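Long-range contact in N-acetyltransferase domain-containing protein (Xanthomonas campestris pv. campestris, PDB 2OZH), which belongs to the GNAT family and probably transfers an acyl group, most likely acetyl, to an acceptor: residues 40-48 with 59-67. Numbering follows the deposited sequence.
With EDO (1,2-ethanediol), chain G.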
ATOM      1  N   ARG A  40      -7.734  11.547   7.291  1.00 11.24           N
ATOM      2  CA  ARG A  40      -8.101  10.746   6.125  1.00 10.84           C
ATOM      3  C   ARG A  40      -7.274   9.463   6.048  1.00 11.65           C
ATOM      4  O   ARG A  40      -7.797   8.373   5.780  1.00 12.24           O
ATOM      5  CB  ARG A  40      -7.944  11.578   4.862  1.00 12.30           C
ATOM      6  CG  ARG A  40      -8.391  10.873   3.592  1.00 13.46           C
ATOM      7  CD  ARG A  40      -8.491  11.823   2.396  1.00 17.93           C
ATOM      8  NE  ARG A  40      -9.398  12.919   2.728  1.00 24.04           N
ATOM      9  CZ  ARG A  40      -9.083  14.215   2.809  1.00 25.12           C
ATOM     10  NH1 ARG A  40      -7.883  14.671   2.493  1.00 27.18           N
ATOM     11  NH2 ARG A  40     -10.025  15.087   3.183  1.00 33.24           N
ATOM     12  N   ALA A  41      -5.983   9.586   6.288  1.00 11.01           N
ATOM     13  CA  ALA A  41      -5.111   8.429   6.253  1.00 11.04           C
ATOM     14  C   ALA A  41      -5.583   7.384   7.235  1.00 11.01           C
ATOM     15  O   ALA A  41      -5.682   6.195   6.913  1.00 11.90           O
ATOM     16  CB  ALA A  41      -3.673   8.844   6.592  1.00 12.51           C
ATOM     17  N   ILE A  42      -5.862   7.793   8.473  1.00 10.96           N
ATOM     18  CA  ILE A  42      -6.312   6.876   9.503  1.00 10.62           C
ATOM     19  C   ILE A  42      -7.625   6.210   9.119  1.00 10.89           C
ATOM     20  O   ILE A  42      -7.788   4.998   9.310  1.00 11.64           O
ATOM     21  CB  ILE A  42      -6.374   7.647  10.856  1.00 12.03           C
ATOM     22  CG1 ILE A  42      -4.947   7.823  11.391  1.00 12.37           C
ATOM     23  CG2 ILE A  42      -7.282   6.958  11.861  1.00 11.83           C
ATOM     24  CD1 ILE A  42      -4.824   8.749  12.588  1.00 14.03           C
ATOM     25  N   ASP A  43      -8.539   7.006   8.551  1.00 10.93           N
ATOM     26  CA  ASP A  43      -9.849   6.495   8.173  1.00 10.80           C
ATOM     27  C   ASP A  43      -9.738   5.367   7.149  1.00 10.88           C
ATOM     28  O   ASP A  43     -10.594   4.475   7.105  1.00 14.05           O
ATOM     29  CB  ASP A  43     -10.706   7.596   7.592  1.00 12.22           C
ATOM     30  CG  ASP A  43     -11.174   8.620   8.615  1.00 15.98           C
ATOM     31  OD1 ASP A  43     -11.072   8.401   9.820  1.00 16.51           O
ATOM     32  OD2 ASP A  43     -11.693   9.663   8.147  1.00 17.42           O
ATOM     33  N   HIS A  44      -8.664   5.349   6.373  1.00 11.00           N
ATOM     34  CA  HIS A  44      -8.496   4.360   5.294  1.00 11.15           C
ATOM     35  C   HIS A  44      -7.367   3.387   5.514  1.00 11.94           C
ATOM     36  O   HIS A  44      -6.889   2.732   4.583  1.00 12.98           O
ATOM     37  CB  HIS A  44      -8.351   5.090   3.956  1.00 10.75           C
ATOM     38  CG  HIS A  44      -9.564   5.849   3.593  1.00 11.29           C
ATOM     39  ND1 HIS A  44     -10.685   5.235   3.085  1.00 14.74           N
ATOM     40  CD2 HIS A  44      -9.856   7.167   3.727  1.00 13.12           C
ATOM     41  CE1 HIS A  44     -11.611   6.160   2.893  1.00 16.45           C
ATOM     42  NE2 HIS A  44     -11.143   7.331   3.282  1.00 17.57           N
ATOM     43  N   SER A  45      -6.947   3.246   6.761  1.00 11.73           N
ATOM     44  CA  SER A  45      -5.896   2.339   7.147  1.00 11.01           C
ATOM     45  C   SER A  45      -6.325   1.448   8.278  1.00 11.79           C
ATOM     46  O   SER A  45      -7.288   1.753   8.990  1.00 12.80           O
ATOM     47  CB  SER A  45      -4.670   3.133   7.645  1.00 12.94           C
ATOM     48  OG  SER A  45      -4.193   4.010   6.636  1.00 12.86           O
ATOM     49  N   LEU A  46      -5.571   0.369   8.478  1.00 10.96           N
ATOM     50  CA  LEU A  46      -5.671  -0.469   9.655  1.00 11.18           C
ATOM     51  C   LEU A  46      -4.636   0.025  10.642  1.00 10.33           C
ATOM     52  O   LEU A  46      -3.433  -0.059  10.429  1.00 11.14           O
ATOM     53  CB  LEU A  46      -5.429  -1.939   9.318  1.00 10.89           C
ATOM     54  CG  LEU A  46      -5.492  -2.923  10.485  1.00 11.81           C
ATOM     55  CD1 LEU A  46      -6.829  -2.920  11.153  1.00 13.34           C
ATOM     56  CD2 LEU A  46      -5.192  -4.334   9.972  1.00 13.34           C
ATOM     57  N   CYS A  47      -5.123   0.663  11.700  1.00 10.93           N
ATOM     58  CA  CYS A  47      -4.275   1.367  12.642  1.00 10.94           C
ATOM     59  C   CYS A  47      -4.195   0.607  13.949  1.00 11.10           C
ATOM     60  O   CYS A  47      -5.186   0.021  14.405  1.00 11.90           O
ATOM     61  CB  CYS A  47      -4.794   2.768  12.929  1.00 11.23           C
ATOM     62  SG  CYS A  47      -4.903   3.830  11.473  1.00 12.61           S
ATOM     63  N   PHE A  48      -3.004   0.626  14.540  1.00 11.39           N
ATOM     64  CA  PHE A  48      -2.707  -0.053  15.817  1.00 11.69           C
ATOM     65  C   PHE A  48      -2.319   1.032  16.813  1.00 10.72           C
ATOM     66  O   PHE A  48      -1.297   1.700  16.657  1.00 11.61           O
ATOM     67  CB  PHE A  48      -1.555  -1.055  15.636  1.00 11.41           C
ATOM     68  CG  PHE A  48      -1.910  -2.180  14.702  1.00 11.43           C
ATOM     69  CD1 PHE A  48      -1.917  -1.987  13.342  1.00 11.68           C
ATOM     70  CD2 PHE A  48      -2.261  -3.443  15.182  1.00 11.86           C
ATOM     71  CE1 PHE A  48      -2.276  -3.014  12.483  1.00 11.54           C
ATOM     72  CE2 PHE A  48      -2.629  -4.458  14.335  1.00 12.04           C
ATOM     73  CZ  PHE A  48      -2.634  -4.247  12.987  1.00 10.38           C
ATOM     74  N   PHE A  59       1.948   3.944  18.264  1.00 10.20           N
ATOM     75  CA  PHE A  59       1.138   3.861  17.062  1.00  9.70           C
ATOM     76  C   PHE A  59       1.885   3.099  15.984  1.00  9.99           C
ATOM     77  O   PHE A  59       3.106   3.142  15.914  1.00 11.18           O
ATOM     78  CB  PHE A  59       0.917   5.291  16.538  1.00 10.94           C
ATOM     79  CG  PHE A  59      -0.083   5.440  15.394  1.00  9.92           C
ATOM     80  CD1 PHE A  59      -1.401   5.048  15.538  1.00  9.77           C
ATOM     81  CD2 PHE A  59       0.302   5.985  14.189  1.00 10.47           C
ATOM     82  CE1 PHE A  59      -2.313   5.221  14.505  1.00  9.87           C
ATOM     83  CE2 PHE A  59      -0.585   6.178  13.187  1.00 11.70           C
ATOM     84  CZ  PHE A  59      -1.896   5.830  13.328  1.00 10.33           C
ATOM     85  N   ALA A  60       1.113   2.424  15.142  1.00 10.58           N
ATOM     86  CA  ALA A  60       1.614   1.857  13.889  1.00 11.71           C
ATOM     87  C   ALA A  60       0.466   1.821  12.929  1.00 11.26           C
ATOM     88  O   ALA A  60      -0.677   1.661  13.333  1.00 12.49           O
ATOM     89  CB  ALA A  60       2.157   0.425  14.117  1.00 12.53           C
ATOM     90  N   ARG A  61       0.750   1.976  11.647  1.00 10.66           N
ATOM     91  CA  ARG A  61      -0.295   2.102  10.652  1.00 11.23           C
ATOM     92  C   ARG A  61      -0.011   1.230   9.435  1.00 10.36           C
ATOM     93  O   ARG A  61       1.111   1.224   8.939  1.00 11.91           O
ATOM     94  CB  ARG A  61      -0.471   3.560  10.219  1.00 11.84           C
ATOM     95  CG  ARG A  61      -1.686   3.773   9.319  1.00 13.58           C
ATOM     96  CD  ARG A  61      -2.048   5.236   9.203  1.00 11.72           C
ATOM     97  NE  ARG A  61      -1.045   6.037   8.526  1.00 11.49           N
ATOM     98  CZ  ARG A  61      -1.036   6.279   7.223  1.00 12.42           C
ATOM     99  NH1 ARG A  61      -1.899   5.688   6.413  1.00 12.36           N
ATOM    100  NH2 ARG A  61      -0.171   7.132   6.728  1.00 13.42           N
ATOM    101  N   VAL A  62      -1.019   0.495   9.006  1.00 10.70           N
ATOM    102  CA  VAL A  62      -0.896  -0.410   7.875  1.00 11.05           C
ATOM    103  C   VAL A  62      -1.898  -0.032   6.781  1.00 10.95           C
ATOM    104  O   VAL A  62      -3.083   0.132   7.045  1.00 11.84           O
ATOM    105  CB  VAL A  62      -1.091  -1.871   8.326  1.00 10.97           C
ATOM    106  CG1 VAL A  62      -1.044  -2.831   7.126  1.00 12.73           C
ATOM    107  CG2 VAL A  62      -0.060  -2.258   9.359  1.00 12.39           C
ATOM    108  N   ILE A  63      -1.431   0.084   5.541  1.00 10.44           N
ATOM    109  CA  ILE A  63      -2.288   0.281   4.387  1.00 10.14           C
ATOM    110  C   ILE A  63      -2.266  -1.068   3.645  1.00 10.30           C
ATOM    111  O   ILE A  63      -1.201  -1.541   3.277  1.00 11.09           O
ATOM    112  CB  ILE A  63      -1.762   1.387   3.483  1.00 10.14           C
ATOM    113  CG1 ILE A  63      -1.641   2.692   4.276  1.00 11.11           C
ATOM    114  CG2 ILE A  63      -2.686   1.574   2.297  1.00 12.76           C
ATOM    115  CD1 ILE A  63      -0.940   3.795   3.510  1.00 13.73           C
ATOM    116  N   SER A  64      -3.430  -1.649   3.401  1.00 10.59           N
ATOM    117  CA  SER A  64      -3.480  -3.000   2.843  1.00 10.11           C
ATOM    118  C   SER A  64      -4.777  -3.262   2.139  1.00 10.28           C
ATOM    119  O   SER A  64      -5.793  -2.635   2.440  1.00 11.15           O
ATOM    120  CB  SER A  64      -3.328  -3.994   3.984  1.00 10.89           C
ATOM    121  OG  SER A  64      -3.293  -5.359   3.545  1.00 10.37           O
ATOM    122  N   ASP A  65      -4.757  -4.233   1.219  1.00 10.21           N
ATOM    123  CA  ASP A  65      -5.974  -4.805   0.662  1.00  9.96           C
ATOM    124  C   ASP A  65      -6.481  -6.006   1.456  1.00  9.94           C
ATOM    125  O   ASP A  65      -7.467  -6.612   1.061  1.00 10.64           O
ATOM    126  CB  ASP A  65      -5.799  -5.150  -0.806  1.00  9.77           C
ATOM    127  CG  ASP A  65      -4.816  -6.246  -1.049  1.00 10.10           C
ATOM    128  OD1 ASP A  65      -4.170  -6.716  -0.084  1.00 10.02           O
ATOM    129  OD2 ASP A  65      -4.716  -6.661  -2.231  1.00 11.32           O
ATOM    130  N   TYR A  66      -5.796  -6.349   2.549  1.00 10.85           N
ATOM    131  CA  TYR A  66      -6.164  -7.471   3.411  1.00 11.20           C
ATOM    132  C   TYR A  66      -6.209  -8.773   2.640  1.00 10.65           C
ATOM    133  O   TYR A  66      -6.977  -9.704   2.970  1.00 12.12           O
ATOM    134  CB  TYR A  66      -7.497  -7.210   4.143  1.00 12.06           C
ATOM    135  CG  TYR A  66      -7.533  -5.824   4.726  1.00 11.99           C
ATOM    136  CD1 TYR A  66      -6.563  -5.395   5.619  1.00 12.42           C
ATOM    137  CD2 TYR A  66      -8.473  -4.900   4.307  1.00 12.94           C
ATOM    138  CE1 TYR A  66      -6.523  -4.081   6.075  1.00 13.15           C
ATOM    139  CE2 TYR A  66      -8.469  -3.581   4.779  1.00 13.66           C
ATOM    140  CZ  TYR A  66      -7.469  -3.177   5.651  1.00 14.07           C
ATOM    141  OH  TYR A  66      -7.440  -1.875   6.130  1.00 16.33           O
ATOM    142  N   ALA A  67      -5.376  -8.862   1.601  1.00 10.39           N
ATOM    143  CA  ALA A  67      -5.383 -10.008   0.710  1.00  9.80           C
ATOM    144  C   ALA A  67      -4.051 -10.354   0.077  1.00 10.76           C
ATOM    145  O   ALA A  67      -3.642 -11.520   0.123  1.00 11.18           O
ATOM    146  CB  ALA A  67      -6.423  -9.806  -0.372  1.00 11.48           C
TER
HETATM  147  C1  EDO G 303     -12.788   8.853  -0.222  1.00 45.88           C
HETATM  148  O1  EDO G 303     -12.786   7.437  -0.016  1.00 51.60           O
HETATM  149  C2  EDO G 303     -11.424   9.401   0.168  1.00 41.69           C
HETATM  150  O2  EDO G 303     -11.514  10.082   1.419  1.00 45.94           O
HETATM  151  O   HOH W   1      -5.787  -0.059   4.416  1.00 13.67           O
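Arg-61 NH1 donates to Ser-45 OG at 2.9 Å, with the oxygen lying in the guanidinium plane. Ala-41 CB covers one face of the same guanidinium, 3.6 Å from NH1. The arginine chain runs out extended and then bends at chi3 (66°), which turns its head back toward the end of helix 35-43. Ser-45 OG donates a hydrogen bond to Ala-41 O at 2.7 Å, from above the carbonyl plane. His-44 N reaches that oxygen from the opposite face. Ser-45 OG thus accepts from the arginine and donates to the last helical turn, linking the two.

Beyond the serine the chain enters strand 46-52, which pairs antiparallel with strand 55-64. Leu-46 and Val-62 form one hydrogen-bonded pair, Phe-48 and Ala-60 the next. Between them, Cys-47 faces Arg-61 in a non-hydrogen-bonded pair. On the arginine side of the sheet, Cys-47 CB sits 3.8 Å from Phe-59 CE1, and Ile-42 CG1 meets CZ of that ring. The other side carries Phe-48 CE1 against Val-62 CG2 at 3.9 Å, and helix 86-96 packs over both residues. Tyr-66 presents a ring edge to Leu-46 CB, with CE1 4.0 Å away. A water joins Tyr-66 OH, His-44 O and Ser-64 N. Ser-64 OG accepts from Tyr-66 N, closing an ST turn at the end of the strand.

Further out, Arg-61 NE forms a salt bridge with Asp-74. NH1 forms another with Asp-65 of the second subunit, whose Thr-68 binds NH2. The charge of the buried guanidinium is probably offset by these carboxylates from both subunits. The hydrogen bond to Ser-45 and the salt bridges join the hairpin of strands 46-52 and 55-64 in the GNAT sheet to helix 35-43 and to the second subunit.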